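PDB 4YD8: protein PTHB1 from Homo sapiens, which forms part of the BBSome, a coat complex thought to sort specific membrane proteins to the primary cilium and required for ciliogenesis. Local coordinates for residues Val34-Asn39 and Glu95-Ala100. Sequence-based numbering, arbitrary orientation.
Sequences VDNSGN and EMLHLA
The carboxamide of Asn36 meets the backbone of Leu97 through both of its polar atoms, in the plane of the amide rather than over its face. Leu97 N donates to Asn36 OD1 at 2.8 Å, in the carbonyl plane and on a lone pair. In return, Asn36 ND2 gives a nearly straight bond (169°) to Leu97 O at 3.0 Å, again on a lone pair. With both ends of the amide engaged, its rotation is fixed: OD1 faces the peptide N-H and ND2 the carbonyl. An alanine at Asn36 would remove both amide bonds and would probably leave Leu97 N without this partner and Leu97 O with only a water among the partners described here. That water lies 2.7 Å from Leu97 O and also within hydrogen-bonding distance of Val34 O. Deeper in, Val34 CG2 is directed at Leu99 CB by its position anti to the backbone N, and the two meet at 4.1 Å. The contact joins neighbouring blades of the seven-bladed beta-propeller: the loop between strands 29-32 and 43-47 of one blade meets the start of strand 98-102 and the turn before it in the next, where Val34, Leu97 and Leu99 all pack on Val87 of strand 84-88.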
loop_
_atom_site.group_PDB
_atom_site.type_symbol
_atom_site.label_atom_id
_atom_site.label_comp_id
_atom_site.label_asym_id
_atom_site.label_seq_id
_atom_site.Cartn_x
_atom_site.Cartn_y
_atom_site.Cartn_z
ATOM N N VAL A 34 12.897 1.464 -5.212
ATOM C CA VAL A 34 12.537 0.739 -6.435
ATOM C C VAL A 34 13.720 0.631 -7.407
ATOM O O VAL A 34 13.756 -0.272 -8.254
ATOM C CB VAL A 34 11.306 1.415 -7.134
ATOM C CG1 VAL A 34 11.674 2.789 -7.692
ATOM C CG2 VAL A 34 10.720 0.505 -8.228
ATOM N N ASP A 35 14.716 1.505 -7.252
ATOM C CA ASP A 35 15.910 1.407 -8.097
ATOM C C ASP A 35 17.075 0.733 -7.385
ATOM O O ASP A 35 18.217 0.823 -7.845
ATOM C CB ASP A 35 16.338 2.792 -8.602
ATOM C CG ASP A 35 16.640 3.776 -7.473
ATOM O OD1 ASP A 35 16.556 3.391 -6.287
ATOM O OD2 ASP A 35 16.982 4.944 -7.782
ATOM N N ASN A 36 16.783 0.062 -6.272
ATOM C CA ASN A 36 17.785 -0.699 -5.542
ATOM C C ASN A 36 19.034 0.109 -5.230
ATOM O O ASN A 36 20.144 -0.376 -5.368
ATOM C CB ASN A 36 18.133 -1.952 -6.335
ATOM C CG ASN A 36 16.912 -2.862 -6.481
ATOM O OD1 ASN A 36 16.505 -3.494 -5.510
ATOM N ND2 ASN A 36 16.280 -2.860 -7.658
ATOM N N SER A 37 18.822 1.350 -4.824
ATOM C CA SER A 37 19.947 2.237 -4.514
ATOM C C SER A 37 20.662 1.814 -3.236
ATOM O O SER A 37 20.041 1.287 -2.313
ATOM C CB SER A 37 19.457 3.675 -4.382
ATOM O OG SER A 37 18.560 3.786 -3.295
ATOM N N GLY A 38 21.965 2.084 -3.158
ATOM C CA GLY A 38 22.723 1.676 -2.001
ATOM C C GLY A 38 22.485 2.543 -0.779
ATOM O O GLY A 38 22.730 2.106 0.342
ATOM N N ASN A 39 22.014 3.770 -0.973
ATOM C CA ASN A 39 21.799 4.642 0.188
ATOM C C ASN A 39 20.480 4.324 0.897
ATOM O O ASN A 39 20.176 4.876 1.955
ATOM C CB ASN A 39 21.851 6.115 -0.217
ATOM C CG ASN A 39 20.801 6.487 -1.255
ATOM O OD1 ASN A 39 19.756 5.835 -1.395
ATOM N ND2 ASN A 39 21.079 7.552 -1.993
ATOM N N GLU A 95 17.153 -11.102 -5.956
ATOM C CA GLU A 95 16.378 -10.534 -4.862
ATOM C C GLU A 95 16.216 -9.027 -5.011
ATOM O O GLU A 95 15.675 -8.356 -4.127
ATOM C CB GLU A 95 17.011 -10.890 -3.515
ATOM C CG GLU A 95 16.829 -12.367 -3.187
ATOM C CD GLU A 95 17.064 -12.694 -1.729
ATOM O OE1 GLU A 95 16.348 -12.147 -0.872
ATOM O OE2 GLU A 95 17.963 -13.507 -1.440
HETATM N N MSE A 96 16.650 -8.492 -6.145
HETATM C CA MSE A 96 16.432 -7.070 -6.401
HETATM C C MSE A 96 14.937 -6.733 -6.461
HETATM O O MSE A 96 14.108 -7.539 -6.903
HETATM C CB MSE A 96 17.115 -6.637 -7.699
HETATM C CG MSE A 96 18.616 -6.509 -7.582
HETATM SE SE MSE A 96 19.231 -5.152 -8.825
HETATM C CE MSE A 96 20.691 -4.462 -7.808
ATOM N N LEU A 97 14.594 -5.542 -5.979
ATOM C CA LEU A 97 13.206 -5.094 -6.032
ATOM C C LEU A 97 12.832 -4.696 -7.456
ATOM O O LEU A 97 13.644 -4.126 -8.194
ATOM C CB LEU A 97 12.962 -3.914 -5.078
ATOM C CG LEU A 97 13.324 -4.178 -3.612
ATOM C CD1 LEU A 97 13.142 -2.911 -2.749
ATOM C CD2 LEU A 97 12.487 -5.336 -3.084
ATOM N N HIS A 98 11.592 -5.007 -7.821
ATOM C CA HIS A 98 11.006 -4.631 -9.102
ATOM C C HIS A 98 9.613 -4.033 -8.883
ATOM O O HIS A 98 9.011 -4.217 -7.832
ATOM C CB HIS A 98 10.902 -5.837 -10.040
ATOM C CG HIS A 98 12.220 -6.309 -10.552
ATOM N ND1 HIS A 98 13.110 -7.028 -9.775
ATOM C CD2 HIS A 98 12.818 -6.151 -11.757
ATOM C CE1 HIS A 98 14.188 -7.297 -10.485
ATOM N NE2 HIS A 98 14.045 -6.770 -11.690
ATOM N N LEU A 99 9.119 -3.330 -9.895
ATOM C CA LEU A 99 7.824 -2.643 -9.842
ATOM C C LEU A 99 6.760 -3.508 -10.489
ATOM O O LEU A 99 6.931 -3.920 -11.637
ATOM C CB LEU A 99 7.898 -1.314 -10.580
ATOM C CG LEU A 99 6.589 -0.519 -10.720
ATOM C CD1 LEU A 99 6.060 -0.082 -9.368
ATOM C CD2 LEU A 99 6.761 0.678 -11.639
ATOM N N ALA A 100 5.670 -3.777 -9.770
ATOM C CA ALA A 100 4.511 -4.427 -10.395
ATOM C C ALA A 100 3.445 -3.364 -10.619
ATOM O O ALA A 100 3.144 -2.578 -9.724
ATOM C CB ALA A 100 3.979 -5.557 -9.526
HETATM O O HOH W 1 13.890 -2.304 -10.209
#